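Local coordinates for protein enoyl-CoA hydratase/isomerase (Mycobacterium avium, PDB 3P5M) that probably catalyses hydration or isomerisation of enoyl-coenzyme A thioesters, as a hexameric member of the crotonase family, at residues 78-89 / 214-225; 147-156 / 168-176. One frame throughout, in Å; residues are numbered along the deposited sequence.

Contact 1: residues 78-89 / 214-225; sequences ADAANRVVRAIT and LAELEPVQAIEA
The carboxamides of Asn82 and Gln221 stack across the helix pair with their planes 26° apart, the two side chains sliding past each other in opposite directions. Asn82 OD1 comes within 3.3 Å of Gln221 CG, while Gln221 NE2 gives a weak hydrogen bond to the backbone O of Asn82 (3.1 Å); the same nitrogen also donates to the carbonyl of Gly138. The guanidinium of Arg86 has Leu217 CD2 over one face, offset toward the rim, and two waters in plane at its edge. Water 3 accepts from Arg86 NE at 2.7 Å and donates to Gln221 OE1; water 2, weakly bound by Arg86 NH2, also takes the backbone N-H of Glu218 and donates to Leu214 O. The Arg86 chain leaves with CG anti to the backbone N (chi1 177°), then bends at chi2 and chi3, which folds the guanidinium back over Leu217. Water 1 donates to both Asn82 OD1 and Glu224 OE1, the latter an atom that also accepts from Gly139 N.

Apolar contacts line the remainder of the interface. Thr89 CB and Leu214 CD1 meet tip to tip at 3.5 Å, Val85 CG1 touches Leu217 CD2, and at the far end Ala78 CB faces Ala225 CB at 4.2 Å. The helix axes run nearly antiparallel (158°) and 10.2 Å apart, a separation bridged by long side chains and water. This is an antiparallel helix pair of the crotonase fold, joining helix 74-90 of the core to the C-terminal helical region, here helix 217-231.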
loop_
_atom_site.group_PDB
_atom_site.type_symbol
_atom_site.label_atom_id
_atom_site.label_comp_id
_atom_site.label_asym_id
_atom_site.label_seq_id
_atom_site.Cartn_x
_atom_site.Cartn_y
_atom_site.Cartn_z
ATOM N N ALA B 78 -15.747 -19.453 30.006
ATOM C CA ALA B 78 -14.587 -18.578 29.970
ATOM C C ALA B 78 -13.343 -19.414 30.226
ATOM O O ALA B 78 -12.345 -19.317 29.485
ATOM C CB ALA B 78 -14.737 -17.449 31.030
ATOM N N ASP B 79 -13.422 -20.265 31.254
ATOM C CA ASP B 79 -12.329 -21.211 31.578
ATOM C C ASP B 79 -12.014 -22.185 30.433
ATOM O O ASP B 79 -10.838 -22.387 30.078
ATOM C CB ASP B 79 -12.588 -21.995 32.878
ATOM C CG ASP B 79 -12.567 -21.100 34.140
ATOM O OD1 ASP B 79 -12.013 -19.969 34.135
ATOM O OD2 ASP B 79 -13.117 -21.551 35.167
ATOM N N ALA B 80 -13.047 -22.802 29.867
ATOM C CA ALA B 80 -12.821 -23.761 28.771
ATOM C C ALA B 80 -12.181 -23.083 27.532
ATOM O O ALA B 80 -11.184 -23.601 26.941
ATOM C CB ALA B 80 -14.141 -24.515 28.422
ATOM N N ALA B 81 -12.729 -21.917 27.163
ATOM C CA ALA B 81 -12.210 -21.084 26.049
ATOM C C ALA B 81 -10.764 -20.682 26.282
ATOM O O ALA B 81 -9.929 -20.762 25.375
ATOM C CB ALA B 81 -13.056 -19.868 25.895
ATOM N N ASN B 82 -10.461 -20.279 27.513
ATOM C CA ASN B 82 -9.082 -20.008 27.900
ATOM C C ASN B 82 -8.163 -21.207 27.715
ATOM O O ASN B 82 -7.046 -21.076 27.172
ATOM C CB ASN B 82 -9.014 -19.439 29.329
ATOM C CG ASN B 82 -9.487 -17.982 29.401
ATOM O OD1 ASN B 82 -9.506 -17.281 28.383
ATOM N ND2 ASN B 82 -9.825 -17.512 30.605
ATOM N N ARG B 83 -8.631 -22.389 28.128
ATOM C CA ARG B 83 -7.789 -23.581 28.032
ATOM C C ARG B 83 -7.593 -24.040 26.591
ATOM O O ARG B 83 -6.555 -24.602 26.278
ATOM C CB ARG B 83 -8.322 -24.720 28.928
ATOM C CG ARG B 83 -7.866 -24.584 30.428
ATOM C CD ARG B 83 -8.987 -24.934 31.432
ATOM N NE ARG B 83 -9.950 -25.842 30.797
ATOM C CZ ARG B 83 -11.113 -26.216 31.326
ATOM N NH1 ARG B 83 -11.455 -25.774 32.532
ATOM N NH2 ARG B 83 -11.926 -27.034 30.640
ATOM N N VAL B 84 -8.571 -23.791 25.706
ATOM C CA VAL B 84 -8.405 -24.124 24.276
ATOM C C VAL B 84 -7.228 -23.332 23.721
ATOM O O VAL B 84 -6.323 -23.882 23.100
ATOM C CB VAL B 84 -9.691 -23.848 23.452
ATOM C CG1 VAL B 84 -9.417 -23.915 21.951
ATOM C CG2 VAL B 84 -10.812 -24.860 23.835
ATOM N N VAL B 85 -7.224 -22.035 24.002
ATOM C CA VAL B 85 -6.175 -21.151 23.492
ATOM C C VAL B 85 -4.796 -21.552 24.050
ATOM O O VAL B 85 -3.818 -21.606 23.317
ATOM C CB VAL B 85 -6.498 -19.663 23.780
ATOM C CG1 VAL B 85 -5.249 -18.783 23.511
ATOM C CG2 VAL B 85 -7.743 -19.225 22.971
ATOM N N ARG B 86 -4.734 -21.823 25.341
ATOM C CA ARG B 86 -3.486 -22.256 25.944
ATOM C C ARG B 86 -2.977 -23.572 25.355
ATOM O O ARG B 86 -1.806 -23.664 25.044
ATOM C CB ARG B 86 -3.554 -22.307 27.472
ATOM C CG ARG B 86 -2.240 -22.848 28.120
ATOM C CD ARG B 86 -0.938 -22.019 27.815
ATOM N NE ARG B 86 -0.855 -20.783 28.602
ATOM C CZ ARG B 86 0.204 -19.962 28.641
ATOM N NH1 ARG B 86 1.322 -20.239 27.964
ATOM N NH2 ARG B 86 0.147 -18.849 29.379
ATOM N N ALA B 87 -3.857 -24.552 25.184
ATOM C CA ALA B 87 -3.504 -25.834 24.544
ATOM C C ALA B 87 -2.939 -25.712 23.117
ATOM O O ALA B 87 -1.969 -26.409 22.745
ATOM C CB ALA B 87 -4.715 -26.768 24.564
ATOM N N ILE B 88 -3.540 -24.854 22.297
ATOM C CA ILE B 88 -2.995 -24.620 20.958
ATOM C C ILE B 88 -1.597 -23.967 21.041
ATOM O O ILE B 88 -0.671 -24.408 20.383
ATOM C CB ILE B 88 -3.945 -23.729 20.091
ATOM C CG1 ILE B 88 -5.251 -24.458 19.754
ATOM C CG2 ILE B 88 -3.266 -23.333 18.831
ATOM C CD1 ILE B 88 -6.474 -23.484 19.483
ATOM N N THR B 89 -1.443 -22.922 21.837
ATOM C CA THR B 89 -0.133 -22.240 21.897
ATOM C C THR B 89 0.961 -23.136 22.524
ATOM O O THR B 89 2.165 -22.959 22.256
ATOM C CB THR B 89 -0.177 -20.901 22.676
ATOM O OG1 THR B 89 -0.631 -21.130 24.021
ATOM C CG2 THR B 89 -1.125 -19.900 22.019
ATOM N N LEU B 214 3.964 -14.572 24.995
ATOM C CA LEU B 214 2.822 -14.954 25.812
ATOM C C LEU B 214 2.994 -14.781 27.318
ATOM O O LEU B 214 2.243 -15.376 28.103
ATOM C CB LEU B 214 2.343 -16.365 25.465
ATOM C CG LEU B 214 1.977 -16.644 24.007
ATOM C CD1 LEU B 214 1.683 -18.148 23.905
ATOM C CD2 LEU B 214 0.791 -15.837 23.497
ATOM N N ALA B 215 3.926 -13.935 27.747
ATOM C CA ALA B 215 4.141 -13.807 29.182
ATOM C C ALA B 215 2.862 -13.339 29.899
ATOM O O ALA B 215 2.607 -13.756 31.022
ATOM C CB ALA B 215 5.324 -12.890 29.498
ATOM N N GLU B 216 2.043 -12.514 29.247
ATOM C CA GLU B 216 0.835 -12.014 29.908
ATOM C C GLU B 216 -0.427 -12.815 29.574
ATOM O O GLU B 216 -1.509 -12.420 30.010
ATOM C CB GLU B 216 0.615 -10.505 29.609
ATOM C CG GLU B 216 1.877 -9.634 29.814
ATOM C CD GLU B 216 2.415 -9.776 31.224
ATOM O OE1 GLU B 216 1.595 -9.961 32.138
ATOM O OE2 GLU B 216 3.639 -9.742 31.416
ATOM N N LEU B 217 -0.323 -13.898 28.786
ATOM C CA LEU B 217 -1.537 -14.632 28.404
ATOM C C LEU B 217 -2.369 -15.023 29.629
ATOM O O LEU B 217 -3.544 -14.709 29.701
ATOM C CB LEU B 217 -1.261 -15.879 27.533
ATOM C CG LEU B 217 -2.484 -16.639 26.975
ATOM C CD1 LEU B 217 -3.443 -15.739 26.169
ATOM C CD2 LEU B 217 -2.028 -17.844 26.076
ATOM N N GLU B 218 -1.763 -15.706 30.594
ATOM C CA GLU B 218 -2.522 -16.148 31.771
ATOM C C GLU B 218 -3.133 -14.988 32.589
ATOM O O GLU B 218 -4.354 -14.990 32.811
ATOM C CB GLU B 218 -1.688 -17.102 32.650
ATOM C CG GLU B 218 -2.496 -18.102 33.464
ATOM C CD GLU B 218 -1.629 -18.943 34.393
ATOM O OE1 GLU B 218 -0.810 -18.384 35.148
ATOM O OE2 GLU B 218 -1.760 -20.170 34.370
ATOM N N PRO B 219 -2.306 -14.006 33.055
ATOM C CA PRO B 219 -2.940 -12.916 33.827
ATOM C C PRO B 219 -4.060 -12.192 33.036
ATOM O O PRO B 219 -5.073 -11.777 33.622
ATOM C CB PRO B 219 -1.796 -11.912 34.094
ATOM C CG PRO B 219 -0.555 -12.514 33.601
ATOM C CD PRO B 219 -0.838 -13.879 33.007
ATOM N N VAL B 220 -3.879 -12.037 31.724
ATOM C CA VAL B 220 -4.883 -11.355 30.921
ATOM C C VAL B 220 -6.164 -12.198 30.819
ATOM O O VAL B 220 -7.255 -11.654 30.907
ATOM C CB VAL B 220 -4.373 -10.949 29.511
ATOM C CG1 VAL B 220 -5.535 -10.495 28.621
ATOM C CG2 VAL B 220 -3.342 -9.851 29.613
ATOM N N GLN B 221 -6.014 -13.515 30.653
ATOM C CA GLN B 221 -7.177 -14.423 30.609
ATOM C C GLN B 221 -7.976 -14.364 31.927
ATOM O O GLN B 221 -9.191 -14.324 31.899
ATOM C CB GLN B 221 -6.744 -15.862 30.281
ATOM C CG GLN B 221 -6.456 -16.143 28.750
ATOM C CD GLN B 221 -5.968 -17.564 28.509
ATOM O OE1 GLN B 221 -5.437 -18.187 29.426
ATOM N NE2 GLN B 221 -6.140 -18.090 27.286
ATOM N N ALA B 222 -7.277 -14.316 33.059
ATOM C CA ALA B 222 -7.917 -14.145 34.368
ATOM C C ALA B 222 -8.674 -12.812 34.524
ATOM O O ALA B 222 -9.720 -12.750 35.161
ATOM C CB ALA B 222 -6.903 -14.298 35.464
ATOM N N ILE B 223 -8.125 -11.741 33.966
ATOM C CA ILE B 223 -8.816 -10.473 33.956
ATOM C C ILE B 223 -10.062 -10.535 33.083
ATOM O O ILE B 223 -11.095 -10.026 33.494
ATOM C CB ILE B 223 -7.900 -9.338 33.568
ATOM C CG1 ILE B 223 -6.891 -9.116 34.720
ATOM C CG2 ILE B 223 -8.719 -8.075 33.263
ATOM C CD1 ILE B 223 -5.617 -8.361 34.303
ATOM N N GLU B 224 -9.968 -11.155 31.901
ATOM C CA GLU B 224 -11.120 -11.260 30.994
ATOM C C GLU B 224 -12.230 -12.101 31.616
ATOM O O GLU B 224 -13.391 -11.777 31.459
ATOM C CB GLU B 224 -10.728 -11.882 29.626
ATOM C CG GLU B 224 -9.796 -10.991 28.745
ATOM C CD GLU B 224 -9.401 -11.665 27.411
ATOM O OE1 GLU B 224 -9.664 -12.878 27.243
ATOM O OE2 GLU B 224 -8.796 -10.972 26.557
ATOM N N ALA B 225 -11.854 -13.203 32.279
ATOM C CA ALA B 225 -12.805 -14.080 32.959
ATOM C C ALA B 225 -13.501 -13.352 34.113
ATOM O O ALA B 225 -14.715 -13.464 34.270
ATOM C CB ALA B 225 -12.098 -15.350 33.461
HETATM O O HOH W 1 -10.935 -15.058 28.656
HETATM O O HOH W 2 0.937 -16.516 30.607
HETATM O O HOH W 3 -2.642 -19.311 30.069
#

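Contact 2: residues 147-156 / 168-176; sequences LIGRARTSRM and AFEWGMISH
Leu147 and Met173 bring their CA atoms to 5.0 Å where two chain turns meet, one at Gly149, which has positive phi and stands at the N-cap position of helix 150-159, the other at Gly172, whose positive phi and two bonds back into the last turn form a Schellman motif closing helix 165-171. Across this junction the guanidinium of Arg152 lies flat on the indole of Trp171, planes 13° apart and centres 3.8 Å apart. Arg152 CZ stands over the five-membered ring as a cation-pi partner, and Arg152 CD makes a CH-pi contact 3.6 Å from the centroid of that ring. An arginine chain extended from CG to NE, with CG anti to the carbonyl carbon (chi1 -75°), carries both groups over the same indole face. The 3.4 Å approach of Arg152 NE to Trp171 NE1 brings two donors together and belongs to the stack, without a hydrogen bond.

Met156 SD lies at the edge of the indole, near its plane, 4.3 Å from Trp171 CZ3. Beyond it the two methionines meet tip to tip, Met156 SD against Met173 CE at 3.6 Å. Ile148 CG2 packs on Met173 CB at 3.7 Å, their side chains lying alongside and pointing the same way, and also touches Trp171 CB. Leu147 CD1 rests against the backbone O of Met173.

No hydrogen bond crosses between the segments; cohesion comes from apolar packing and from the arginine on the indole. The cation-pi contact would stabilise the positive charge of Arg152 while leaving its N-H groups able to donate in their own plane, and NH1 makes a weak hydrogen bond to Glu170 O of a neighbouring subunit.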
loop_
_atom_site.group_PDB
_atom_site.type_symbol
_atom_site.label_atom_id
_atom_site.label_comp_id
_atom_site.label_asym_id
_atom_site.label_seq_id
_atom_site.Cartn_x
_atom_site.Cartn_y
_atom_site.Cartn_z
ATOM N N LEU B 147 0.192 -8.873 17.685
ATOM C CA LEU B 147 -0.032 -9.139 16.258
ATOM C C LEU B 147 -0.122 -7.838 15.471
ATOM O O LEU B 147 0.566 -7.685 14.441
ATOM C CB LEU B 147 -1.308 -9.985 16.067
ATOM C CG LEU B 147 -1.231 -11.400 16.649
ATOM C CD1 LEU B 147 -2.546 -12.147 16.501
ATOM C CD2 LEU B 147 -0.113 -12.186 15.986
ATOM N N ILE B 148 -0.943 -6.899 15.975
ATOM C CA ILE B 148 -1.343 -5.672 15.267
ATOM C C ILE B 148 -1.064 -4.375 16.068
ATOM O O ILE B 148 -1.375 -3.292 15.594
ATOM C CB ILE B 148 -2.854 -5.709 14.863
ATOM C CG1 ILE B 148 -3.751 -5.723 16.121
ATOM C CG2 ILE B 148 -3.200 -6.937 13.962
ATOM C CD1 ILE B 148 -5.253 -5.656 15.792
ATOM N N GLY B 149 -0.493 -4.483 17.272
ATOM C CA GLY B 149 -0.252 -3.295 18.099
ATOM C C GLY B 149 -1.491 -2.909 18.907
ATOM O O GLY B 149 -2.639 -3.349 18.628
ATOM N N ARG B 150 -1.266 -2.128 19.951
ATOM C CA ARG B 150 -2.358 -1.772 20.880
ATOM C C ARG B 150 -3.461 -0.887 20.269
ATOM O O ARG B 150 -4.627 -1.008 20.651
ATOM C CB ARG B 150 -1.748 -1.113 22.129
ATOM C CG ARG B 150 -2.717 -0.567 23.130
ATOM C CD ARG B 150 -1.942 -0.127 24.386
ATOM N NE ARG B 150 -2.647 0.979 25.010
ATOM C CZ ARG B 150 -2.298 2.252 24.857
ATOM N NH1 ARG B 150 -3.026 3.188 25.446
ATOM N NH2 ARG B 150 -1.213 2.586 24.143
ATOM N N ALA B 151 -3.109 0.013 19.335
ATOM C CA ALA B 151 -4.116 0.958 18.821
ATOM C C ALA B 151 -5.163 0.259 17.973
ATOM O O ALA B 151 -6.365 0.545 18.091
ATOM C CB ALA B 151 -3.475 2.111 18.043
ATOM N N ARG B 152 -4.712 -0.654 17.114
ATOM C CA ARG B 152 -5.639 -1.348 16.238
ATOM C C ARG B 152 -6.464 -2.345 17.056
ATOM O O ARG B 152 -7.602 -2.607 16.722
ATOM C CB ARG B 152 -4.896 -2.027 15.074
ATOM C CG ARG B 152 -4.383 -1.076 13.950
ATOM C CD ARG B 152 -3.511 -1.908 13.036
ATOM N NE ARG B 152 -2.991 -1.187 11.880
ATOM C CZ ARG B 152 -1.805 -1.417 11.320
ATOM N NH1 ARG B 152 -1.461 -0.716 10.273
ATOM N NH2 ARG B 152 -0.954 -2.294 11.841
ATOM N N THR B 153 -5.883 -2.884 18.139
ATOM C CA THR B 153 -6.640 -3.704 19.101
ATOM C C THR B 153 -7.768 -2.970 19.814
ATOM O O THR B 153 -8.876 -3.466 19.833
ATOM C CB THR B 153 -5.735 -4.393 20.149
ATOM O OG1 THR B 153 -4.672 -5.089 19.494
ATOM C CG2 THR B 153 -6.556 -5.401 20.980
ATOM N N SER B 154 -7.465 -1.815 20.418
ATOM C CA SER B 154 -8.471 -0.966 21.079
ATOM C C SER B 154 -9.612 -0.674 20.139
ATOM O O SER B 154 -10.759 -0.752 20.537
ATOM C CB SER B 154 -7.900 0.389 21.542
ATOM O OG SER B 154 -6.680 0.211 22.220
ATOM N N ARG B 155 -9.291 -0.319 18.901
ATOM C CA ARG B 155 -10.312 -0.086 17.914
ATOM C C ARG B 155 -11.178 -1.335 17.687
ATOM O O ARG B 155 -12.399 -1.260 17.854
ATOM C CB ARG B 155 -9.744 0.442 16.578
ATOM C CG ARG B 155 -10.872 0.778 15.565
ATOM C CD ARG B 155 -10.387 1.559 14.333
ATOM N NE ARG B 155 -11.453 1.730 13.334
ATOM C CZ ARG B 155 -11.402 2.595 12.326
ATOM N NH1 ARG B 155 -10.338 3.378 12.203
ATOM N NH2 ARG B 155 -12.417 2.692 11.445
ATOM N N MET B 156 -10.554 -2.475 17.352
ATOM C CA MET B 156 -11.318 -3.708 17.157
ATOM C C MET B 156 -12.287 -3.943 18.318
ATOM O O MET B 156 -13.452 -4.248 18.101
ATOM C CB MET B 156 -10.397 -4.914 17.033
ATOM C CG MET B 156 -9.796 -5.024 15.640
ATOM S SD MET B 156 -8.846 -6.531 15.466
ATOM C CE MET B 156 -10.179 -7.698 15.242
ATOM N N ALA B 168 -6.557 -7.715 7.713
ATOM C CA ALA B 168 -5.894 -8.525 8.724
ATOM C C ALA B 168 -4.511 -8.914 8.253
ATOM O O ALA B 168 -3.552 -8.799 9.012
ATOM C CB ALA B 168 -6.702 -9.783 9.087
ATOM N N PHE B 169 -4.398 -9.372 7.013
ATOM C CA PHE B 169 -3.059 -9.661 6.472
ATOM C C PHE B 169 -2.064 -8.468 6.450
ATOM O O PHE B 169 -0.854 -8.627 6.791
ATOM C CB PHE B 169 -3.188 -10.247 5.072
ATOM C CG PHE B 169 -1.881 -10.626 4.463
ATOM C CD1 PHE B 169 -1.219 -11.783 4.889
ATOM C CD2 PHE B 169 -1.308 -9.835 3.457
ATOM C CE1 PHE B 169 -0.006 -12.155 4.318
ATOM C CE2 PHE B 169 -0.089 -10.192 2.879
ATOM C CZ PHE B 169 0.566 -11.363 3.309
ATOM N N GLU B 170 -2.541 -7.301 6.009
ATOM C CA GLU B 170 -1.691 -6.104 5.917
ATOM C C GLU B 170 -1.150 -5.677 7.291
ATOM O O GLU B 170 0.002 -5.195 7.418
ATOM C CB GLU B 170 -2.476 -4.933 5.350
ATOM C CG GLU B 170 -2.879 -5.042 3.925
ATOM C CD GLU B 170 -3.881 -3.945 3.518
ATOM O OE1 GLU B 170 -3.971 -2.903 4.221
ATOM O OE2 GLU B 170 -4.588 -4.138 2.499
ATOM N N TRP B 171 -2.022 -5.833 8.293
ATOM C CA TRP B 171 -1.764 -5.498 9.672
ATOM C C TRP B 171 -0.827 -6.475 10.336
ATOM O O TRP B 171 -0.332 -6.173 11.404
ATOM C CB TRP B 171 -3.089 -5.529 10.452
ATOM C CG TRP B 171 -3.992 -4.345 10.199
ATOM C CD1 TRP B 171 -3.841 -3.345 9.244
ATOM C CD2 TRP B 171 -5.207 -4.064 10.881
ATOM N NE1 TRP B 171 -4.871 -2.444 9.351
ATOM C CE2 TRP B 171 -5.724 -2.856 10.342
ATOM C CE3 TRP B 171 -5.895 -4.692 11.938
ATOM C CZ2 TRP B 171 -6.933 -2.281 10.800
ATOM C CZ3 TRP B 171 -7.078 -4.111 12.383
ATOM C CH2 TRP B 171 -7.579 -2.907 11.816
ATOM N N GLY B 172 -0.662 -7.674 9.768
ATOM C CA GLY B 172 0.172 -8.732 10.420
ATOM C C GLY B 172 -0.588 -9.534 11.467
ATOM O O GLY B 172 0.034 -10.208 12.337
ATOM N N MET B 173 -1.944 -9.502 11.372
ATOM C CA MET B 173 -2.784 -10.290 12.270
ATOM C C MET B 173 -2.672 -11.770 11.977
ATOM O O MET B 173 -2.716 -12.592 12.870
ATOM C CB MET B 173 -4.273 -9.899 12.117
ATOM C CG MET B 173 -5.198 -10.419 13.238
ATOM S SD MET B 173 -7.001 -10.285 12.887
ATOM C CE MET B 173 -7.111 -8.495 12.992
ATOM N N ILE B 174 -2.566 -12.095 10.697
ATOM C CA ILE B 174 -2.610 -13.461 10.219
ATOM C C ILE B 174 -1.414 -13.724 9.312
ATOM O O ILE B 174 -0.939 -12.802 8.639
ATOM C CB ILE B 174 -3.977 -13.764 9.481
ATOM C CG1 ILE B 174 -4.259 -12.726 8.388
ATOM C CG2 ILE B 174 -5.124 -13.787 10.533
ATOM C CD1 ILE B 174 -5.417 -13.124 7.424
ATOM N N SER B 175 -0.945 -14.967 9.270
ATOM C CA SER B 175 0.249 -15.287 8.491
ATOM C C SER B 175 0.012 -15.377 6.971
ATOM O O SER B 175 0.883 -15.016 6.210
ATOM C CB SER B 175 0.855 -16.582 8.994
ATOM O OG SER B 175 -0.065 -17.638 8.775
ATOM N N HIS B 176 -1.184 -15.806 6.557
ATOM C CA HIS B 176 -1.486 -16.092 5.128
ATOM C C HIS B 176 -2.778 -15.526 4.626
ATOM O O HIS B 176 -3.838 -15.610 5.302
ATOM C CB HIS B 176 -1.508 -17.594 4.857
ATOM C CG HIS B 176 -0.151 -18.232 4.919
ATOM N ND1 HIS B 176 0.487 -18.490 6.110
ATOM C CD2 HIS B 176 0.699 -18.622 3.938
ATOM C CE1 HIS B 176 1.663 -19.047 5.863
ATOM N NE2 HIS B 176 1.822 -19.124 4.552
#

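From the N terminus, the chain passes through the first strands of the main sheet and helix 32-47 before reaching 78-89, the first half of contact 1. It then runs through helix 106-113 and strand 116-119 to 147-156, and contact 2 closes a short loop of eleven residues when 168-176 returns. Only after helices 183-195 and 199-213 does 214-225 close the long loop of contact 1, inside which contact 2 is nested. Their centres are 19 Å apart and they do not touch. Contact 1 ties the core to the C-terminal helices; contact 2 joins helices 145-148 and 150-159 to the end of helix 165-171, just before strand 176-177, outermost in the main sheet within this chain. Both also reach the third subunit.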